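Local structure of tetratricopeptide repeat protein (Parabacteroides merdae ATCC 43184, 4R7S) at residues 141-146 against 167-172; 107-112 against 136-141; 213-218 against 245-250. The protein is of unknown function but, as a tetratricopeptide repeat protein, probably serves as an all-helical scaffold for binding partner proteins or peptides. All coordinates share one frame; numbering follows the deposited sequence.

Contact 1 of 3, residues 141-146 against 167-172; sequences KSVRAR and NYLISE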
# COMPACT_ATOMS: atom_id res chain seq x y z
N LYS A 141 9.15 -0.75 -19.61
CA LYS A 141 8.21 -1.86 -19.51
C LYS A 141 7.29 -1.78 -18.28
O LYS A 141 6.32 -2.52 -18.25
CB LYS A 141 9.00 -3.19 -19.50
N SER A 142 7.56 -0.86 -17.31
CA SER A 142 6.77 -0.74 -16.06
C SER A 142 5.27 -0.52 -16.29
O SER A 142 4.84 0.48 -16.87
CB SER A 142 7.30 0.39 -15.18
OG SER A 142 6.55 0.48 -13.98
N VAL A 143 4.48 -1.44 -15.75
CA VAL A 143 3.03 -1.42 -15.82
C VAL A 143 2.49 -0.50 -14.72
O VAL A 143 1.59 0.32 -14.98
CB VAL A 143 2.49 -2.86 -15.67
CG1 VAL A 143 1.00 -2.90 -15.35
CG2 VAL A 143 2.83 -3.71 -16.90
N ARG A 144 3.03 -0.65 -13.48
CA ARG A 144 2.53 0.14 -12.35
C ARG A 144 2.80 1.64 -12.52
O ARG A 144 2.03 2.43 -11.98
CB ARG A 144 3.03 -0.37 -10.98
CG ARG A 144 4.52 -0.28 -10.74
CD ARG A 144 4.88 -0.91 -9.42
NE ARG A 144 6.29 -0.63 -9.13
CZ ARG A 144 6.86 -0.80 -7.95
NH1 ARG A 144 6.17 -1.28 -6.92
NH2 ARG A 144 8.14 -0.48 -7.78
N ALA A 145 3.81 2.03 -13.32
CA ALA A 145 4.07 3.44 -13.59
C ALA A 145 2.91 4.03 -14.42
O ALA A 145 2.41 5.12 -14.11
CB ALA A 145 5.38 3.60 -14.30
N ARG A 146 2.43 3.26 -15.41
CA ARG A 146 1.31 3.61 -16.29
C ARG A 146 0.03 3.68 -15.47
O ARG A 146 -0.75 4.60 -15.65
CB ARG A 146 1.20 2.63 -17.49
CG ARG A 146 2.40 2.73 -18.45
CD ARG A 146 2.20 1.99 -19.77
NE ARG A 146 3.41 2.06 -20.60
CZ ARG A 146 3.70 3.03 -21.47
NH1 ARG A 146 2.84 4.02 -21.69
NH2 ARG A 146 4.84 3.01 -22.14
N ASN A 167 -7.80 1.51 -20.66
CA ASN A 167 -8.19 0.68 -21.80
C ASN A 167 -6.95 0.00 -22.41
O ASN A 167 -7.00 -1.19 -22.75
CB ASN A 167 -8.97 1.48 -22.86
CG ASN A 167 -10.35 1.90 -22.41
OD1 ASN A 167 -10.97 1.30 -21.51
ND2 ASN A 167 -10.87 2.95 -23.04
N TYR A 168 -5.83 0.75 -22.48
CA TYR A 168 -4.59 0.22 -23.03
C TYR A 168 -4.07 -0.94 -22.17
O TYR A 168 -3.75 -1.99 -22.73
CB TYR A 168 -3.53 1.33 -23.18
CG TYR A 168 -2.15 0.78 -23.52
CD1 TYR A 168 -1.93 0.12 -24.73
CD2 TYR A 168 -1.10 0.86 -22.61
CE1 TYR A 168 -0.68 -0.42 -25.04
CE2 TYR A 168 0.17 0.36 -22.93
CZ TYR A 168 0.37 -0.29 -24.14
OH TYR A 168 1.61 -0.80 -24.46
N LEU A 169 -3.98 -0.75 -20.84
CA LEU A 169 -3.47 -1.74 -19.89
C LEU A 169 -4.29 -3.02 -19.92
O LEU A 169 -3.72 -4.11 -19.87
CB LEU A 169 -3.43 -1.19 -18.46
CG LEU A 169 -2.44 -0.05 -18.18
CD1 LEU A 169 -2.55 0.45 -16.71
CD2 LEU A 169 -1.01 -0.47 -18.49
N ILE A 170 -5.63 -2.89 -19.98
CA ILE A 170 -6.60 -3.99 -20.02
C ILE A 170 -6.48 -4.72 -21.36
O ILE A 170 -6.55 -5.94 -21.38
CB ILE A 170 -8.04 -3.48 -19.70
CG1 ILE A 170 -8.16 -3.10 -18.19
CG2 ILE A 170 -9.14 -4.49 -20.14
CD1 ILE A 170 -9.53 -2.67 -17.67
N SER A 171 -6.24 -4.00 -22.47
CA SER A 171 -6.02 -4.64 -23.79
C SER A 171 -4.74 -5.50 -23.77
O SER A 171 -4.70 -6.55 -24.40
CB SER A 171 -5.94 -3.60 -24.90
OG SER A 171 -4.61 -3.20 -25.18
N GLU A 172 -3.71 -5.03 -23.03
CA GLU A 172 -2.42 -5.68 -22.88
C GLU A 172 -2.51 -6.92 -21.97
O GLU A 172 -1.99 -7.97 -22.33
CB GLU A 172 -1.39 -4.69 -22.33
CG GLU A 172 -0.88 -3.72 -23.39
CD GLU A 172 -0.19 -4.35 -24.58
OE1 GLU A 172 0.95 -4.85 -24.41
OE2 GLU A 172 -0.81 -4.39 -25.67
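Val-143 and Leu-169 bring the two backbones closest, their CA atoms 7.7 Å apart, where the first turn of helix 143-156 faces the last turn of helix 159-172. Leu-169 contributes the largest share of the buried surface, 66 Å², closely followed by Arg-146. With its CG anti to the carbonyl carbon (chi1 -67°), the leucine sends methyl CD2 across the groove. CD2 lies 3.9 Å from Arg-146 CB. Its approach to Val-143 is marginal, at 4.5 Å from that residue's CG1, so what Leu-169 brings is one methyl, set chiefly against the base of the arginine side chain. The pairing of a helix start with the end of the next helix is consistent with an antiparallel helical hairpin as in tetratricopeptide repeats, met here at its open end, away from the turn that joins the two helices. Farther out, the aliphatic stem of Arg-146 runs extended from CG to NE, and its CD meets the rim of the Tyr-168 ring 4.1 Å from CE2, near the ring plane. The guanidinium plane is turned 74° from the ring, and the group approaches obliquely; the geometry therefore supports a methylene-to-rim contact and no parallel stack. One face of the ring is covered from within its own helix, by Glu-172 CG, 3.6 Å above the plane. No hydrogen bond spans the segments. Polar bonding stays local: Ser-142, as N-cap, accepts from Ala-145 N through OG at 3.2 Å, and Ser-171 OG donates to Tyr-168 O at 2.9 Å. Behind the helix start, Ala-145 and Arg-146 also lean on Leu-136 of helix 125-138.

Contact 2 of 3, residues 107-112 against 136-141; sequences EHQEAL and LEVNEK. With EDO (1,2-ethanediol), chain I.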
# COMPACT_ATOMS: atom_id res chain seq x y z
N GLU A 107 16.82 6.94 -8.84
CA GLU A 107 16.26 5.92 -9.75
C GLU A 107 15.69 4.69 -9.01
O GLU A 107 15.45 3.66 -9.66
CB GLU A 107 17.32 5.46 -10.77
CG GLU A 107 17.84 6.55 -11.68
CD GLU A 107 18.70 6.10 -12.85
OE1 GLU A 107 18.86 4.87 -13.04
OE2 GLU A 107 19.19 6.98 -13.60
N HIS A 108 15.46 4.78 -7.68
CA HIS A 108 14.91 3.67 -6.88
C HIS A 108 13.40 3.58 -7.15
O HIS A 108 12.62 4.41 -6.67
CB HIS A 108 15.23 3.84 -5.38
CG HIS A 108 14.96 2.63 -4.55
ND1 HIS A 108 13.94 2.61 -3.61
CD2 HIS A 108 15.60 1.44 -4.51
CE1 HIS A 108 13.97 1.41 -3.06
NE2 HIS A 108 14.96 0.66 -3.57
N GLN A 109 13.02 2.58 -7.96
CA GLN A 109 11.66 2.36 -8.46
C GLN A 109 10.58 2.17 -7.38
O GLN A 109 9.51 2.74 -7.54
CB GLN A 109 11.61 1.22 -9.49
CG GLN A 109 12.37 1.60 -10.76
CD GLN A 109 12.32 0.55 -11.86
OE1 GLN A 109 11.26 0.06 -12.23
NE2 GLN A 109 13.46 0.26 -12.45
N GLU A 110 10.84 1.42 -6.31
CA GLU A 110 9.80 1.27 -5.28
C GLU A 110 9.53 2.61 -4.59
O GLU A 110 8.37 2.91 -4.31
CB GLU A 110 10.17 0.21 -4.25
CG GLU A 110 9.09 -0.02 -3.19
CD GLU A 110 7.88 -0.83 -3.65
OE1 GLU A 110 7.94 -1.46 -4.73
OE2 GLU A 110 6.88 -0.85 -2.90
N ALA A 111 10.60 3.39 -4.31
CA ALA A 111 10.48 4.70 -3.66
C ALA A 111 9.72 5.69 -4.56
O ALA A 111 8.82 6.39 -4.08
CB ALA A 111 11.87 5.25 -3.32
N LEU A 112 10.06 5.73 -5.87
CA LEU A 112 9.42 6.59 -6.85
C LEU A 112 7.92 6.30 -6.93
O LEU A 112 7.12 7.24 -6.91
CB LEU A 112 10.07 6.42 -8.23
CG LEU A 112 11.43 7.07 -8.43
CD1 LEU A 112 12.13 6.48 -9.63
CD2 LEU A 112 11.32 8.60 -8.55
N LEU A 136 9.29 5.10 -15.83
CA LEU A 136 9.25 4.75 -17.25
C LEU A 136 10.54 5.12 -18.02
O LEU A 136 10.85 4.49 -19.03
CB LEU A 136 8.04 5.40 -17.92
CG LEU A 136 6.73 4.73 -17.58
CD1 LEU A 136 5.58 5.67 -17.78
CD2 LEU A 136 6.58 3.40 -18.33
N GLU A 137 11.30 6.10 -17.52
CA GLU A 137 12.56 6.53 -18.10
C GLU A 137 13.64 5.48 -17.78
O GLU A 137 14.56 5.29 -18.59
CB GLU A 137 12.91 7.93 -17.55
CG GLU A 137 14.33 8.44 -17.68
CD GLU A 137 14.60 9.72 -16.91
OE1 GLU A 137 13.65 10.53 -16.73
OE2 GLU A 137 15.76 9.93 -16.48
N VAL A 138 13.52 4.77 -16.61
CA VAL A 138 14.51 3.73 -16.23
C VAL A 138 13.97 2.32 -16.55
O VAL A 138 14.74 1.37 -16.61
CB VAL A 138 15.01 3.82 -14.75
CG1 VAL A 138 15.50 5.22 -14.39
CG2 VAL A 138 13.97 3.34 -13.75
N ASN A 139 12.66 2.18 -16.74
CA ASN A 139 12.02 0.90 -16.98
C ASN A 139 10.79 1.17 -17.83
O ASN A 139 9.68 1.35 -17.30
CB ASN A 139 11.69 0.23 -15.63
CG ASN A 139 10.93 -1.06 -15.65
OD1 ASN A 139 10.74 -1.69 -16.69
ND2 ASN A 139 10.48 -1.49 -14.48
N GLU A 140 11.01 1.22 -19.15
CA GLU A 140 9.98 1.47 -20.17
C GLU A 140 8.83 0.49 -20.03
O GLU A 140 7.67 0.85 -20.27
CB GLU A 140 10.62 1.37 -21.57
CG GLU A 140 9.68 1.69 -22.73
CD GLU A 140 10.26 1.56 -24.13
OE1 GLU A 140 11.45 1.91 -24.32
OE2 GLU A 140 9.50 1.20 -25.05
N LYS A 141 9.15 -0.75 -19.61
CA LYS A 141 8.21 -1.86 -19.51
C LYS A 141 7.29 -1.78 -18.28
O LYS A 141 6.32 -2.52 -18.25
CB LYS A 141 9.00 -3.19 -19.50
C1 EDO I . 2.28 0.31 -3.08
O1 EDO I . 1.79 0.95 -1.91
C2 EDO I . 3.47 -0.61 -2.72
O2 EDO I . 3.92 -1.32 -3.87
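Gln-109 and Asn-139 form the tight part of this contact, joined by a hydrogen bond from Asn-139 ND2 to Gln-109 OE1 of 2.8 Å. The bond is nearly straight (170° at the hydrogen), lands on a lone pair in the carbonyl plane of Gln-109 and leaves within the amide plane of Asn-139, although the two amides are turned 55° apart. Gln-109, extended beyond CG, also lays its amide against Val-138, with NE2 3.4 Å from CG2. Were the glutamine cut back to an alanine, Asn-139 ND2 would probably lose this acceptor and Val-138 CG2 its cover from the amide. The outer side is looser, exposed and without a polar bond across: the extended Glu-107 side chain crosses Val-138 CG1 along its length, nearest at OE1 (3.6 Å). Glu-110, which does not touch 136-141, accepts a hydrogen bond from ethanediol, probably a crystallisation additive. The contact joins the N-terminal end of helix 109-121, with the residues leading into it, to the last turn of helix 125-138 and the residue just after, an antiparallel hairpin within a tetratricopeptide repeat region. One straight bond thus fixes how the two amides meet, while the Val-138 methyls supply most of the buried area on their side.

Contact 3 of 3, residues 213-218 against 245-250; sequences LYVLRG and EVIKEL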
# COMPACT_ATOMS: atom_id res chain seq x y z
N LEU A 213 -14.18 -2.99 -3.95
CA LEU A 213 -15.13 -3.25 -5.02
C LEU A 213 -16.52 -3.51 -4.45
O LEU A 213 -17.51 -3.16 -5.11
CB LEU A 213 -14.67 -4.39 -5.94
CG LEU A 213 -15.29 -4.34 -7.34
CD1 LEU A 213 -14.76 -3.14 -8.15
CD2 LEU A 213 -15.16 -5.67 -8.07
N TYR A 214 -16.62 -4.05 -3.21
CA TYR A 214 -17.93 -4.24 -2.58
C TYR A 214 -18.49 -2.87 -2.21
O TYR A 214 -19.67 -2.63 -2.46
CB TYR A 214 -17.86 -5.18 -1.37
CG TYR A 214 -17.98 -6.65 -1.70
CD1 TYR A 214 -19.22 -7.26 -1.87
CD2 TYR A 214 -16.85 -7.45 -1.82
CE1 TYR A 214 -19.34 -8.61 -2.19
CE2 TYR A 214 -16.95 -8.82 -2.12
CZ TYR A 214 -18.20 -9.40 -2.28
OH TYR A 214 -18.32 -10.75 -2.52
N VAL A 215 -17.64 -1.94 -1.70
CA VAL A 215 -18.04 -0.56 -1.38
C VAL A 215 -18.53 0.12 -2.67
O VAL A 215 -19.61 0.68 -2.69
CB VAL A 215 -16.92 0.27 -0.68
CG1 VAL A 215 -17.23 1.77 -0.68
CG2 VAL A 215 -16.69 -0.22 0.73
N LEU A 216 -17.73 -0.01 -3.76
CA LEU A 216 -18.02 0.53 -5.09
C LEU A 216 -19.37 0.02 -5.61
O LEU A 216 -20.22 0.84 -6.00
CB LEU A 216 -16.90 0.22 -6.09
CG LEU A 216 -16.95 1.05 -7.39
CD1 LEU A 216 -16.86 2.57 -7.10
CD2 LEU A 216 -15.88 0.63 -8.37
N ARG A 217 -19.60 -1.31 -5.58
CA ARG A 217 -20.90 -1.86 -5.98
C ARG A 217 -22.04 -1.37 -5.04
O ARG A 217 -23.15 -1.12 -5.50
CB ARG A 217 -20.87 -3.39 -6.03
CG ARG A 217 -22.07 -3.93 -6.81
CD ARG A 217 -21.94 -5.40 -7.10
NE ARG A 217 -22.08 -6.18 -5.88
CZ ARG A 217 -22.21 -7.50 -5.87
NH1 ARG A 217 -22.21 -8.18 -7.01
NH2 ARG A 217 -22.34 -8.15 -4.72
N GLY A 218 -21.74 -1.24 -3.75
CA GLY A 218 -22.71 -0.78 -2.77
C GLY A 218 -23.14 0.66 -3.02
O GLY A 218 -24.34 0.98 -2.97
N GLU A 245 -15.06 3.33 10.24
CA GLU A 245 -15.71 4.66 10.39
C GLU A 245 -16.53 5.00 9.15
O GLU A 245 -17.69 5.38 9.27
CB GLU A 245 -14.69 5.80 10.62
CG GLU A 245 -13.85 5.72 11.88
CD GLU A 245 -12.79 6.81 11.90
OE1 GLU A 245 -11.79 6.68 11.16
OE2 GLU A 245 -13.00 7.82 12.61
N VAL A 246 -15.89 4.88 7.95
CA VAL A 246 -16.47 5.20 6.64
C VAL A 246 -17.58 4.18 6.34
O VAL A 246 -18.67 4.59 5.91
CB VAL A 246 -15.38 5.28 5.54
CG1 VAL A 246 -15.96 5.15 4.12
CG2 VAL A 246 -14.56 6.56 5.67
N ILE A 247 -17.32 2.88 6.62
CA ILE A 247 -18.32 1.84 6.38
C ILE A 247 -19.55 2.09 7.26
O ILE A 247 -20.67 1.85 6.81
CB ILE A 247 -17.75 0.39 6.51
CG1 ILE A 247 -18.48 -0.59 5.59
CG2 ILE A 247 -17.75 -0.11 7.94
CD1 ILE A 247 -18.03 -0.58 4.17
N LYS A 248 -19.34 2.68 8.47
CA LYS A 248 -20.41 3.06 9.41
C LYS A 248 -21.33 4.14 8.78
O LYS A 248 -22.55 4.01 8.83
CB LYS A 248 -19.82 3.54 10.76
CG LYS A 248 -20.84 3.72 11.88
CD LYS A 248 -20.34 4.59 13.04
CE LYS A 248 -21.23 5.79 13.30
NZ LYS A 248 -22.59 5.41 13.76
N GLU A 249 -20.72 5.20 8.17
CA GLU A 249 -21.42 6.31 7.52
C GLU A 249 -22.19 5.88 6.27
O GLU A 249 -23.27 6.42 6.02
CB GLU A 249 -20.45 7.46 7.14
CG GLU A 249 -19.66 8.07 8.30
CD GLU A 249 -20.41 8.71 9.46
OE1 GLU A 249 -21.56 9.17 9.29
OE2 GLU A 249 -19.78 8.81 10.54
N LEU A 250 -21.62 4.93 5.47
CA LEU A 250 -22.26 4.41 4.25
C LEU A 250 -23.50 3.63 4.62
O LEU A 250 -24.56 3.83 4.02
CB LEU A 250 -21.29 3.50 3.46
CG LEU A 250 -20.08 4.16 2.81
CD1 LEU A 250 -19.13 3.10 2.27
CD2 LEU A 250 -20.48 5.16 1.73
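Val-215 meets Ile-247 and Leu-250 through its two methyls, and tracing it outward gives the whole contact. CB is directed at helix 244-252 but itself comes near no atom of the 245-250 segment; the branches do the touching. CG1, anti to the backbone N (chi1 165°), ends 3.8 Å from Leu-250 CD1. CG2, anti to the carbonyl carbon, ends 3.7 Å from Ile-247 CD1. Each methyl has its own partner, and the partners, three residues apart, are about one helical turn apart. Helices 211-223 and 244-252 are not neighbours in sequence, for helix 227-238 intervenes. Contact between a helix and the next but one is consistent with the stacking of successive hairpins in tetratricopeptide repeat superhelices, the last helix of the chain here probably packing on the preceding hairpin. Ile-247 does not point its CB straight across; the bend at chi2 (81°) carries CD1 over to the valine, which it meets obliquely. Leu-250 does point across, and crosses Val-215 at about a right angle. Both close approaches are methyl to methyl, no hydrogen bond spans the segments, and the joint area is small, 99 Å². Tyr-242, from the preceding loop, touches both Val-215 and Ile-247, while Ala-237 of helix 227-238 also lies on the valine.

Along the chain the order is contact 2, contact 1, contact 3, in series, contact 1 taking up at Lys-141, the residue where contact 2 ends. Contacts 2 and 1 have centres about 14 Å apart, on the same side of the chain's centre, and are physically coupled: helices 125-138 and 143-156 follow one another, and a salt bridge from Arg-144 NH1 to Glu-110 OE1 (2.8 Å) ties their flanks. Each joins two successive helices at the open end of a hairpin. Contact 3 instead links helices separated by a third, its centre about 28 Å from that of contact 1 and 34 Å from that of contact 2, touching neither. Contacts 2 and 3 lie on opposite sides of the chain's centre, consistent with an elongated repeat array built from local contacts.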